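Local coordinates for protein NUDIX hydrolase (Nitrosomonas europaea, PDB 2B0V) that probably hydrolyses nucleoside di- and triphosphates and thiamine diphosphate, as a magnesium-dependent Nudix hydrolase of the NudJ subfamily, at residues A[72-77]-A[83-88]; A[40-45]-A[49-54]; A[25-28]-A[32-35]; A[116-121]-A[128-133]. All coordinates share one frame; numbering follows the deposited sequence.

Contact 1: residues A[72-77]-A[83-88]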
loop_
_atom_site.group_PDB
_atom_site.type_symbol
_atom_site.label_atom_id
_atom_site.label_comp_id
_atom_site.label_asym_id
_atom_site.label_seq_id
_atom_site.Cartn_x
_atom_site.Cartn_y
_atom_site.Cartn_z
ATOM N N ILE A 72 8.971 -1.411 -7.660
ATOM C CA ILE A 72 7.877 -1.186 -8.616
ATOM C C ILE A 72 7.536 -2.520 -9.244
ATOM O O ILE A 72 8.411 -3.162 -9.814
ATOM C CB ILE A 72 8.349 -0.201 -9.707
ATOM C CG1 ILE A 72 8.807 1.111 -9.044
ATOM C CG2 ILE A 72 7.202 0.059 -10.743
ATOM C CD1 ILE A 72 9.511 2.095 -10.037
ATOM N N TYR A 73 6.278 -2.916 -9.112
ATOM C CA TYR A 73 5.866 -4.290 -9.485
ATOM C C TYR A 73 4.920 -4.249 -10.637
ATOM O O TYR A 73 3.926 -3.528 -10.590
ATOM C CB TYR A 73 5.182 -5.014 -8.269
ATOM C CG TYR A 73 6.096 -5.028 -7.052
ATOM C CD1 TYR A 73 7.005 -6.089 -6.852
ATOM C CD2 TYR A 73 6.115 -3.958 -6.151
ATOM C CE1 TYR A 73 7.875 -6.093 -5.753
ATOM C CE2 TYR A 73 7.012 -3.949 -5.069
ATOM C CZ TYR A 73 7.896 -5.021 -4.900
ATOM O OH TYR A 73 8.776 -5.013 -3.850
ATOM N N HIS A 74 5.246 -4.999 -11.684
ATOM C CA HIS A 74 4.476 -4.960 -12.910
ATOM C C HIS A 74 3.896 -6.355 -13.078
ATOM O O HIS A 74 4.621 -7.303 -13.328
ATOM C CB HIS A 74 5.449 -4.574 -14.055
ATOM C CG HIS A 74 4.834 -4.571 -15.423
ATOM N ND1 HIS A 74 5.590 -4.428 -16.564
ATOM C CD2 HIS A 74 3.555 -4.735 -15.832
ATOM C CE1 HIS A 74 4.802 -4.464 -17.622
ATOM N NE2 HIS A 74 3.564 -4.687 -17.210
ATOM N N TRP A 75 2.591 -6.489 -12.901
ATOM C CA TRP A 75 1.994 -7.823 -13.046
ATOM C C TRP A 75 0.580 -7.792 -13.555
ATOM O O TRP A 75 -0.047 -6.743 -13.578
ATOM C CB TRP A 75 2.088 -8.563 -11.728
ATOM C CG TRP A 75 0.973 -8.317 -10.848
ATOM C CD1 TRP A 75 -0.070 -9.176 -10.566
ATOM C CD2 TRP A 75 0.731 -7.134 -10.121
ATOM N NE1 TRP A 75 -0.939 -8.581 -9.703
ATOM C CE2 TRP A 75 -0.483 -7.326 -9.407
ATOM C CE3 TRP A 75 1.414 -5.921 -10.000
ATOM C CZ2 TRP A 75 -1.021 -6.356 -8.576
ATOM C CZ3 TRP A 75 0.888 -4.944 -9.159
ATOM C CH2 TRP A 75 -0.326 -5.161 -8.463
ATOM N N THR A 76 0.082 -8.952 -13.977
ATOM C CA THR A 76 -1.299 -9.077 -14.414
ATOM C C THR A 76 -2.041 -10.017 -13.481
ATOM O O THR A 76 -1.571 -11.107 -13.188
ATOM C CB THR A 76 -1.383 -9.592 -15.855
ATOM O OG1 THR A 76 -0.631 -8.697 -16.684
ATOM C CG2 THR A 76 -2.846 -9.633 -16.322
ATOM N N CYS A 77 -3.166 -9.535 -12.978
ATOM C CA CYS A 77 -4.029 -10.316 -12.137
ATOM C C CYS A 77 -4.852 -11.197 -13.071
ATOM O O CYS A 77 -5.653 -10.682 -13.852
ATOM C CB CYS A 77 -4.919 -9.370 -11.337
ATOM S SG CYS A 77 -6.204 -10.248 -10.446
ATOM N N THR A 83 -3.689 -5.510 -15.829
ATOM C CA THR A 83 -2.251 -5.295 -15.576
ATOM C C THR A 83 -2.047 -4.069 -14.702
ATOM O O THR A 83 -2.660 -3.025 -14.898
ATOM C CB THR A 83 -1.429 -5.174 -16.890
ATOM O OG1 THR A 83 -1.623 -6.373 -17.647
ATOM C CG2 THR A 83 0.065 -5.055 -16.608
ATOM N N TYR A 84 -1.157 -4.214 -13.734
ATOM C CA TYR A 84 -0.927 -3.174 -12.759
ATOM C C TYR A 84 0.549 -2.830 -12.720
ATOM O O TYR A 84 1.391 -3.689 -12.994
ATOM C CB TYR A 84 -1.309 -3.672 -11.356
ATOM C CG TYR A 84 -2.769 -3.943 -11.176
ATOM C CD1 TYR A 84 -3.653 -2.908 -10.834
ATOM C CD2 TYR A 84 -3.279 -5.230 -11.349
ATOM C CE1 TYR A 84 -5.033 -3.165 -10.667
ATOM C CE2 TYR A 84 -4.655 -5.496 -11.179
ATOM C CZ TYR A 84 -5.507 -4.465 -10.842
ATOM O OH TYR A 84 -6.849 -4.743 -10.691
ATOM N N LEU A 85 0.815 -1.570 -12.397
ATOM C CA LEU A 85 2.152 -1.122 -12.081
ATOM C C LEU A 85 2.081 -0.490 -10.681
ATOM O O LEU A 85 1.567 0.633 -10.518
ATOM C CB LEU A 85 2.604 -0.098 -13.141
ATOM C CG LEU A 85 4.062 0.298 -13.101
ATOM C CD1 LEU A 85 5.030 -0.881 -13.340
ATOM C CD2 LEU A 85 4.273 1.389 -14.175
ATOM N N ARG A 86 2.593 -1.227 -9.681
ATOM C CA ARG A 86 2.433 -0.842 -8.294
ATOM C C ARG A 86 3.709 -0.224 -7.783
ATOM O O ARG A 86 4.727 -0.918 -7.649
ATOM C CB ARG A 86 2.121 -2.060 -7.412
ATOM C CG ARG A 86 2.112 -1.731 -5.893
ATOM C CD ARG A 86 2.009 -3.050 -5.038
ATOM N NE ARG A 86 0.661 -3.195 -4.477
ATOM C CZ ARG A 86 0.347 -3.685 -3.279
ATOM N NH1 ARG A 86 1.259 -4.116 -2.431
ATOM N NH2 ARG A 86 -0.929 -3.699 -2.911
ATOM N N PHE A 87 3.667 1.082 -7.501
ATOM C CA PHE A 87 4.826 1.760 -6.873
ATOM C C PHE A 87 4.688 1.634 -5.386
ATOM O O PHE A 87 3.705 2.121 -4.852
ATOM C CB PHE A 87 4.787 3.239 -7.203
ATOM C CG PHE A 87 5.144 3.542 -8.649
ATOM C CD1 PHE A 87 6.412 4.065 -8.972
ATOM C CD2 PHE A 87 4.205 3.293 -9.677
ATOM C CE1 PHE A 87 6.751 4.333 -10.325
ATOM C CE2 PHE A 87 4.529 3.557 -11.043
ATOM C CZ PHE A 87 5.799 4.072 -11.362
ATOM N N THR A 88 5.699 1.036 -4.732
ATOM C CA THR A 88 5.578 0.728 -3.290
ATOM C C THR A 88 6.604 1.585 -2.575
ATOM O O THR A 88 7.762 1.659 -2.996
ATOM C CB THR A 88 5.877 -0.752 -3.055
ATOM O OG1 THR A 88 5.009 -1.530 -3.892
ATOM C CG2 THR A 88 5.618 -1.085 -1.622
#
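Two long antiparallel strands of the Nudix fold, 62-77 and 82-96, form a beta hairpin, and residues 72-77 pair with 83-88 near its turn. Tyr73 and Arg86 are a hydrogen-bonded pair, with Arg86 N to Tyr73 O at 2.8 Å. Trp75 and Tyr84 form the next such pair. Their side chains share one face of the sheet. Trp75 has CG between its backbone N and carbonyl carbon (chi1 88°), which swings the indole across the neighbouring strand. Tyr84 CB then sits over one face of the six-membered ring, 3.6 Å from its centroid. The Tyr84 ring itself is slid aside and barely overlaps the indole. At the indole edge, Trp75 CZ3 meets Arg86 CB at 3.6 Å. An alanine in place of Trp75 would probably leave Tyr84 CB and Arg86 CB without their cover on this face. Tyr73 OH bonds to Asp135, and the Arg86 guanidinium reaches Asn36 and Gln37.

The other face carries Ile72, His74, Thr76, Thr83, Leu85 and Phe87. Ile72 CG2 lies over the centre of the Phe87 ring, 4.2 Å from its centroid, and also touches Leu85 CD1 at 3.5 Å. Near the turn, Thr76 OG1 and Thr83 OG1 share a hydrogen bond of 2.7 Å. The chemistry therefore differs by face: on one, aromatic rings beside the stem of Arg86, whose charged end has polar partners; on the other, an apolar cluster at one end and a hydroxyl pair near the turn.

Contact 2: residues A[40-45]-A[49-54]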
loop_
_atom_site.group_PDB
_atom_site.type_symbol
_atom_site.label_atom_id
_atom_site.label_comp_id
_atom_site.label_asym_id
_atom_site.label_seq_id
_atom_site.Cartn_x
_atom_site.Cartn_y
_atom_site.Cartn_z
ATOM N N GLY A 40 -3.880 1.777 -3.446
ATOM C CA GLY A 40 -4.983 2.137 -4.341
ATOM C C GLY A 40 -4.498 2.705 -5.652
ATOM O O GLY A 40 -3.296 2.782 -5.899
ATOM N N HIS A 41 -5.448 3.120 -6.482
ATOM C CA HIS A 41 -5.119 3.599 -7.807
ATOM C C HIS A 41 -4.662 5.050 -7.802
ATOM O O HIS A 41 -5.239 5.879 -7.094
ATOM C CB HIS A 41 -6.357 3.510 -8.676
ATOM C CG HIS A 41 -6.650 2.129 -9.158
ATOM N ND1 HIS A 41 -6.913 1.082 -8.300
ATOM C CD2 HIS A 41 -6.728 1.623 -10.409
ATOM C CE1 HIS A 41 -7.146 -0.011 -9.003
ATOM N NE2 HIS A 41 -7.037 0.289 -10.284
ATOM N N LEU A 42 -3.658 5.371 -8.612
ATOM C CA LEU A 42 -3.323 6.759 -8.906
ATOM C C LEU A 42 -4.547 7.460 -9.498
ATOM O O LEU A 42 -5.206 6.904 -10.389
ATOM C CB LEU A 42 -2.186 6.791 -9.943
ATOM C CG LEU A 42 -1.708 8.204 -10.308
ATOM C CD1 LEU A 42 -0.961 8.761 -9.093
ATOM C CD2 LEU A 42 -0.760 8.077 -11.475
ATOM N N GLU A 43 -4.816 8.683 -9.046
ATOM C CA GLU A 43 -5.926 9.533 -9.561
ATOM C C GLU A 43 -5.331 10.703 -10.355
ATOM O O GLU A 43 -4.171 11.054 -10.151
ATOM C CB GLU A 43 -6.768 10.054 -8.393
ATOM C CG GLU A 43 -7.424 8.934 -7.626
ATOM C CD GLU A 43 -8.234 9.441 -6.457
ATOM O OE1 GLU A 43 -8.197 10.670 -6.188
ATOM O OE2 GLU A 43 -8.921 8.617 -5.811
ATOM N N PRO A 44 -6.093 11.287 -11.310
ATOM C CA PRO A 44 -5.486 12.439 -12.007
ATOM C C PRO A 44 -5.127 13.582 -11.050
ATOM O O PRO A 44 -5.722 13.707 -9.987
ATOM C CB PRO A 44 -6.587 12.908 -12.964
ATOM C CG PRO A 44 -7.523 11.761 -13.101
ATOM C CD PRO A 44 -7.432 10.950 -11.840
ATOM N N GLY A 45 -4.141 14.379 -11.444
ATOM C CA GLY A 45 -3.836 15.609 -10.715
ATOM C C GLY A 45 -2.975 15.422 -9.485
ATOM O O GLY A 45 -2.915 16.323 -8.634
ATOM N N ILE A 49 3.987 9.850 -5.296
ATOM C CA ILE A 49 4.277 9.872 -3.856
ATOM C C ILE A 49 3.081 10.406 -3.043
ATOM O O ILE A 49 2.727 9.868 -1.961
ATOM C CB ILE A 49 5.553 10.694 -3.563
ATOM C CG1 ILE A 49 6.754 9.913 -4.093
ATOM C CG2 ILE A 49 5.739 10.844 -2.070
ATOM C CD1 ILE A 49 8.071 10.696 -4.089
ATOM N N GLN A 50 2.472 11.478 -3.539
ATOM C CA GLN A 50 1.292 12.016 -2.844
ATOM C C GLN A 50 0.097 11.059 -2.896
ATOM O O GLN A 50 -0.659 10.982 -1.909
ATOM C CB GLN A 50 0.938 13.422 -3.328
ATOM C CG GLN A 50 2.022 14.470 -2.931
ATOM C CD GLN A 50 2.142 14.618 -1.420
ATOM O OE1 GLN A 50 2.976 13.989 -0.765
ATOM N NE2 GLN A 50 1.273 15.432 -0.848
ATOM N N ALA A 51 -0.040 10.289 -3.973
ATOM C CA ALA A 51 -1.104 9.255 -4.059
ATOM C C ALA A 51 -0.900 8.261 -2.943
ATOM O O ALA A 51 -1.865 7.789 -2.321
ATOM C CB ALA A 51 -0.999 8.520 -5.371
ATOM N N CYS A 52 0.364 7.904 -2.713
ATOM C CA CYS A 52 0.687 6.946 -1.660
ATOM C C CYS A 52 0.251 7.494 -0.288
ATOM O O CYS A 52 -0.384 6.790 0.480
ATOM C CB CYS A 52 2.174 6.595 -1.689
ATOM S SG CYS A 52 2.580 5.289 -0.456
ATOM N N SER A 53 0.589 8.755 -0.007
ATOM C CA SER A 53 0.214 9.331 1.273
ATOM C C SER A 53 -1.300 9.428 1.393
ATOM O O SER A 53 -1.840 9.210 2.493
ATOM C CB SER A 53 0.838 10.704 1.432
ATOM O OG SER A 53 2.248 10.570 1.444
ATOM N N ARG A 54 -1.971 9.770 0.302
ATOM C CA ARG A 54 -3.436 9.903 0.296
ATOM C C ARG A 54 -4.048 8.550 0.644
ATOM O O ARG A 54 -4.951 8.475 1.473
ATOM C CB ARG A 54 -3.931 10.342 -1.063
ATOM C CG ARG A 54 -5.456 10.316 -1.170
ATOM C CD ARG A 54 -5.965 10.805 -2.522
ATOM N NE ARG A 54 -5.379 10.076 -3.655
ATOM C CZ ARG A 54 -5.682 8.821 -3.978
ATOM N NH1 ARG A 54 -6.558 8.127 -3.251
ATOM N NH2 ARG A 54 -5.105 8.251 -5.032
HETATM O O HOH W 1 -7.590 5.994 -5.674
#
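His41 and Arg54 meet inside the Nudix box, the loop-helix-loop signature of the family, which spans residues 40-61 here. In this family the box's glutamates bind the catalytic magnesium, and that is probably so here. The first segment leaves strand 39-41 and enters the loop before helix 48-60. His41 contributes its backbone: Arg54 NH2 donates to His41 O at 3.1 Å, with an N-H...O angle of 140°. The oxygen lies at the guanidinium edge, close to its plane. A water lies 2.7 Å from His41 O, to which it probably donates, and accepts a weak bond from Arg54 NH1. Leu42 follows with an apolar touch, its CD1 resting 3.7 Å from Ala51 CB on the helix.

Glu43 comes next and lays its carboxylate flat over one guanidinium face. The two planes are only 10° apart, and Glu43 CD lies 3.5 Å above the plane, over its centre. Glu43 OE2 and Arg54 NH1, 3.5 Å apart, form a salt bridge of charges alone, because OE2 lies well out of the guanidinium plane. Arg54 gets there by a bend at chi3 (55°) after a straight start. Glu46 and Glu58 form further salt bridges with it, so several acids hold the guanidinium. Glu46 also accepts from Glu43 N. The opposite guanidinium face has a backbone atom of its own helix above it, towards the rim: Ala51 O, 4.1 Å from the plane.

Contact 3: residues A[25-28]-A[32-35]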
loop_
_atom_site.group_PDB
_atom_site.type_symbol
_atom_site.label_atom_id
_atom_site.label_comp_id
_atom_site.label_asym_id
_atom_site.label_seq_id
_atom_site.Cartn_x
_atom_site.Cartn_y
_atom_site.Cartn_z
ATOM N N GLU A 25 -7.528 -4.917 6.534
ATOM C CA GLU A 25 -8.452 -5.962 6.104
ATOM C C GLU A 25 -9.559 -5.258 5.337
ATOM O O GLU A 25 -10.142 -4.282 5.811
ATOM C CB GLU A 25 -8.998 -6.738 7.308
ATOM C CG GLU A 25 -7.855 -7.456 8.012
ATOM C CD GLU A 25 -8.274 -8.249 9.240
ATOM O OE1 GLU A 25 -9.289 -7.888 9.889
ATOM O OE2 GLU A 25 -7.583 -9.250 9.519
ATOM N N GLU A 26 -9.804 -5.727 4.120
ATOM C CA GLU A 26 -10.682 -5.020 3.189
ATOM C C GLU A 26 -11.532 -6.020 2.409
ATOM O O GLU A 26 -11.190 -7.201 2.300
ATOM C CB GLU A 26 -9.851 -4.168 2.214
ATOM C CG GLU A 26 -8.944 -5.023 1.297
ATOM C CD GLU A 26 -7.951 -4.167 0.527
ATOM O OE1 GLU A 26 -7.753 -2.980 0.921
ATOM O OE2 GLU A 26 -7.375 -4.700 -0.450
ATOM N N ILE A 27 -12.664 -5.539 1.919
ATOM C CA ILE A 27 -13.538 -6.371 1.093
ATOM C C ILE A 27 -13.585 -5.681 -0.272
ATOM O O ILE A 27 -14.362 -4.736 -0.455
ATOM C CB ILE A 27 -14.932 -6.488 1.712
ATOM C CG1 ILE A 27 -14.822 -7.076 3.126
ATOM C CG2 ILE A 27 -15.828 -7.331 0.827
ATOM C CD1 ILE A 27 -16.152 -7.158 3.883
ATOM N N PRO A 28 -12.738 -6.135 -1.224
ATOM C CA PRO A 28 -12.641 -5.464 -2.543
ATOM C C PRO A 28 -13.860 -5.669 -3.430
ATOM O O PRO A 28 -14.180 -4.807 -4.268
ATOM C CB PRO A 28 -11.420 -6.137 -3.209
ATOM C CG PRO A 28 -10.737 -6.897 -2.133
ATOM C CD PRO A 28 -11.809 -7.271 -1.126
ATOM N N ALA A 32 -15.791 -11.344 0.710
ATOM C CA ALA A 32 -14.561 -11.947 1.261
ATOM C C ALA A 32 -13.582 -10.910 1.776
ATOM O O ALA A 32 -13.228 -9.973 1.056
ATOM C CB ALA A 32 -13.874 -12.814 0.215
ATOM N N ILE A 33 -13.129 -11.108 3.013
ATOM C CA ILE A 33 -12.096 -10.273 3.603
ATOM C C ILE A 33 -10.691 -10.647 3.101
ATOM O O ILE A 33 -10.284 -11.819 3.111
ATOM C CB ILE A 33 -12.151 -10.277 5.153
ATOM C CG1 ILE A 33 -13.507 -9.748 5.639
ATOM C CG2 ILE A 33 -11.039 -9.395 5.789
ATOM C CD1 ILE A 33 -13.742 -9.866 7.172
ATOM N N LYS A 34 -9.947 -9.610 2.697
ATOM C CA LYS A 34 -8.595 -9.781 2.205
ATOM C C LYS A 34 -7.667 -8.891 3.019
ATOM O O LYS A 34 -8.097 -7.849 3.541
ATOM C CB LYS A 34 -8.489 -9.401 0.715
ATOM C CG LYS A 34 -9.387 -10.224 -0.239
ATOM C CD LYS A 34 -8.994 -11.716 -0.238
ATOM C CE LYS A 34 -9.947 -12.523 -1.105
ATOM N NZ LYS A 34 -9.534 -13.969 -1.183
ATOM N N LEU A 35 -6.425 -9.310 3.157
ATOM C CA LEU A 35 -5.368 -8.493 3.788
ATOM C C LEU A 35 -4.500 -7.810 2.712
ATOM O O LEU A 35 -4.130 -8.421 1.698
ATOM C CB LEU A 35 -4.482 -9.425 4.614
ATOM C CG LEU A 35 -3.507 -8.768 5.576
ATOM C CD1 LEU A 35 -4.288 -8.065 6.699
ATOM C CD2 LEU A 35 -2.535 -9.851 6.127
#
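Glu26 and Lys34 face each other as a hydrogen-bonded antiparallel pair. Glu26 N donates to Lys34 O at 2.8 Å, and Lys34 N donates to Glu26 O at 2.7 Å. Both bonds are nearly straight, with N-H...O angles of 160° and 162°. Glu25 and Leu35 form the adjoining non-hydrogen-bonded pair, where Glu25 CG meets Leu35 CD1 at 3.8 Å. The methylene part of the acid thus packs on the leucine, while its carboxylate goes on to Arg108.

Towards the turn, the side chains become apolar. Ile33 divides its branches between two partners. Its CG2 touches Glu25 CB at 3.7 Å, and its CG1 meets Ile27 CG1 at 3.9 Å. In Ile27, CG1 lies opposite the carbonyl carbon (chi1 -58°), and this brings that branch to Ile33. The other branch, CG2, lies 3.7 Å from Ala32 O. A glycine at Ile27 would probably leave Ile33 CG1 without its partner across the turn and open a gap beside Ala32 O. Pro28 CD packs on Lys34 CG at 3.9 Å, the two side chains crossing at about a right angle.

Further out, Glu26 OE2 forms a salt bridge with Arg125 and accepts a hydrogen bond from Asn36, two partners that hold its carboxylate. Strand 106-113 lies along the far edge of strand 20-26, and its Val107 touches Ile27. The whole is a beta hairpin of strands 20-26 and 34-36, part of the mixed sheet of the Nudix fold.

Contact 4: residues A[116-121]-A[128-133]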
loop_
_atom_site.group_PDB
_atom_site.type_symbol
_atom_site.label_atom_id
_atom_site.label_comp_id
_atom_site.label_asym_id
_atom_site.label_seq_id
_atom_site.Cartn_x
_atom_site.Cartn_y
_atom_site.Cartn_z
ATOM N N GLU A 116 2.098 -13.471 11.671
ATOM C CA GLU A 116 0.665 -13.349 11.438
ATOM C C GLU A 116 0.377 -13.152 9.954
ATOM O O GLU A 116 -0.581 -13.727 9.395
ATOM C CB GLU A 116 0.084 -12.180 12.250
ATOM C CG GLU A 116 0.121 -12.419 13.801
ATOM C CD GLU A 116 -0.093 -11.146 14.709
ATOM O OE1 GLU A 116 0.102 -9.956 14.336
ATOM O OE2 GLU A 116 -0.471 -11.344 15.891
ATOM N N ILE A 117 1.197 -12.314 9.319
ATOM C CA ILE A 117 1.022 -12.054 7.888
ATOM C C ILE A 117 1.223 -13.348 7.100
ATOM O O ILE A 117 0.397 -13.717 6.246
ATOM C CB ILE A 117 2.007 -10.951 7.418
ATOM C CG1 ILE A 117 1.663 -9.623 8.107
ATOM C CG2 ILE A 117 1.939 -10.738 5.905
ATOM C CD1 ILE A 117 2.808 -8.578 8.023
ATOM N N ARG A 118 2.293 -14.088 7.407
ATOM C CA ARG A 118 2.546 -15.352 6.697
ATOM C C ARG A 118 1.413 -16.346 6.892
ATOM O O ARG A 118 1.017 -17.006 5.938
ATOM C CB ARG A 118 3.890 -15.983 7.084
ATOM C CG ARG A 118 5.098 -15.199 6.677
ATOM C CD ARG A 118 6.382 -15.930 7.101
ATOM N NE ARG A 118 7.584 -15.151 6.814
ATOM C CZ ARG A 118 8.643 -15.039 7.621
ATOM N NH1 ARG A 118 8.690 -15.651 8.806
ATOM N NH2 ARG A 118 9.674 -14.295 7.235
ATOM N N ALA A 119 0.822 -16.394 8.099
ATOM C CA ALA A 119 -0.223 -17.384 8.384
ATOM C C ALA A 119 -1.535 -17.016 7.691
ATOM O O ALA A 119 -2.445 -17.827 7.585
ATOM C CB ALA A 119 -0.414 -17.518 9.896
ATOM N N LYS A 120 -1.612 -15.778 7.210
ATOM C CA LYS A 120 -2.814 -15.285 6.547
ATOM C C LYS A 120 -2.640 -15.227 5.027
ATOM O O LYS A 120 -3.414 -14.569 4.342
ATOM C CB LYS A 120 -3.198 -13.923 7.123
ATOM C CG LYS A 120 -4.038 -14.077 8.373
ATOM C CD LYS A 120 -4.510 -12.718 8.845
ATOM C CE LYS A 120 -5.693 -12.871 9.746
ATOM N NZ LYS A 120 -5.349 -13.669 10.931
ATOM N N GLN A 121 -1.598 -15.900 4.522
ATOM C CA GLN A 121 -1.229 -15.861 3.107
ATOM C C GLN A 121 -2.417 -16.152 2.184
ATOM O O GLN A 121 -2.599 -15.446 1.178
ATOM C CB GLN A 121 -0.067 -16.835 2.829
ATOM C CG GLN A 121 0.866 -16.400 1.711
ATOM C CD GLN A 121 2.389 -16.456 2.090
ATOM O OE1 GLN A 121 3.249 -16.126 1.268
ATOM N NE2 GLN A 121 2.702 -16.861 3.324
ATOM N N LEU A 128 1.592 -9.756 -4.143
ATOM C CA LEU A 128 2.445 -8.605 -3.846
ATOM C C LEU A 128 2.452 -8.191 -2.387
ATOM O O LEU A 128 3.385 -7.496 -1.927
ATOM C CB LEU A 128 2.075 -7.406 -4.722
ATOM C CG LEU A 128 2.054 -7.582 -6.238
ATOM C CD1 LEU A 128 2.015 -6.178 -6.794
ATOM C CD2 LEU A 128 3.258 -8.396 -6.773
ATOM N N VAL A 129 1.413 -8.615 -1.659
ATOM C CA VAL A 129 1.329 -8.257 -0.240
ATOM C C VAL A 129 2.554 -8.816 0.445
ATOM O O VAL A 129 3.260 -8.106 1.194
ATOM C CB VAL A 129 0.044 -8.797 0.415
ATOM C CG1 VAL A 129 0.023 -8.434 1.872
ATOM C CG2 VAL A 129 -1.163 -8.166 -0.268
HETATM N N MSE A 130 2.830 -10.099 0.193
HETATM C CA MSE A 130 3.994 -10.705 0.799
HETATM C C MSE A 130 5.287 -10.224 0.136
HETATM O O MSE A 130 6.284 -9.928 0.819
HETATM C CB MSE A 130 3.868 -12.248 0.724
HETATM C CG MSE A 130 4.870 -13.005 1.541
HETATM SE SE MSE A 130 4.336 -12.908 3.441
HETATM C CE MSE A 130 5.736 -11.695 3.887
ATOM N N GLN A 131 5.281 -10.125 -1.191
ATOM C CA GLN A 131 6.532 -9.790 -1.904
ATOM C C GLN A 131 7.052 -8.414 -1.490
ATOM O O GLN A 131 8.273 -8.228 -1.284
ATOM C CB GLN A 131 6.359 -9.841 -3.428
ATOM C CG GLN A 131 7.710 -9.743 -4.185
ATOM C CD GLN A 131 8.658 -10.869 -3.783
ATOM O OE1 GLN A 131 9.782 -10.643 -3.329
ATOM N NE2 GLN A 131 8.171 -12.071 -3.865
ATOM N N CYS A 132 6.147 -7.435 -1.383
ATOM C CA CYS A 132 6.526 -6.044 -1.019
ATOM C C CYS A 132 7.216 -6.019 0.357
ATOM O O CYS A 132 8.189 -5.314 0.599
ATOM C CB CYS A 132 5.287 -5.121 -1.090
ATOM S SG CYS A 132 4.629 -4.870 -2.797
ATOM N N ILE A 133 6.691 -6.830 1.272
ATOM C CA ILE A 133 7.305 -6.927 2.617
ATOM C C ILE A 133 8.671 -7.603 2.574
ATOM O O ILE A 133 9.609 -7.147 3.221
ATOM C CB ILE A 133 6.357 -7.686 3.600
ATOM C CG1 ILE A 133 5.158 -6.795 3.899
ATOM C CG2 ILE A 133 7.089 -8.061 4.901
ATOM C CD1 ILE A 133 3.962 -7.526 4.563
#
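Arg118 O is gripped twice by Gln121, whose amide also meets Met130 across the contact. Here the end of helix 114-119 packs on helix 128-137, two helices late in the chain that pack together in the Nudix fold. Gln121 N donates to Arg118 O at 3.2 Å. Gln121 NE2 donates to the same oxygen at 3.1 Å, in the carbonyl plane and on a lone pair. The oxygen also lies near the amide plane of Gln121. This bond helps to fix the amide's rotation and turns Gln121 OE1 towards the second helix. There it lies 3.5 Å from Met130 CG, with the two side chains crossing at about a right angle.

Met130, a selenomethionine, buries the largest area of any residue here. Its CG is anti to the backbone N (chi1 -169°), and bends at the next two torsions fold the selenium in among the side chains of the first helix. The aliphatic stem of Arg118 runs past it, with Arg118 CG 4.0 Å from the selenium. Ile117 CG2 approaches the selenium too, at 4.1 Å. No hydrogen bond crosses between the segments, so side-chain packing joins them. Ile117 and Ile133 are buried, and Tyr21 of strand 20-26 touches both. His124, in the connecting loop, bonds to Ile117 O and touches Met130. The two isoleucines meet tip to tip, with Ile117 CD1 3.8 Å from Ile133 CD1.

From the N terminus, contact 3 comes first and closes the turn between strands 20-26 and 34-36. Contact 2 follows, closing the loop from strand 39-41 into helix 48-60. Contact 1 then closes the hairpin of strands 62-77 and 82-96, and contact 4 joins helices 114-119 and 128-137. All four are in series; none nests or crosses. Contacts 1, 2 and 3 reach the same sheet. Contact 4 brings helix 128-137 against contact 1, where Cys132 meets Tyr73, and against contact 3, where Val129 meets Leu35. Contacts 1 and 2 touch through Tyr84 and His41. Contacts 2 and 4 lie on opposite sides of the chain's centre.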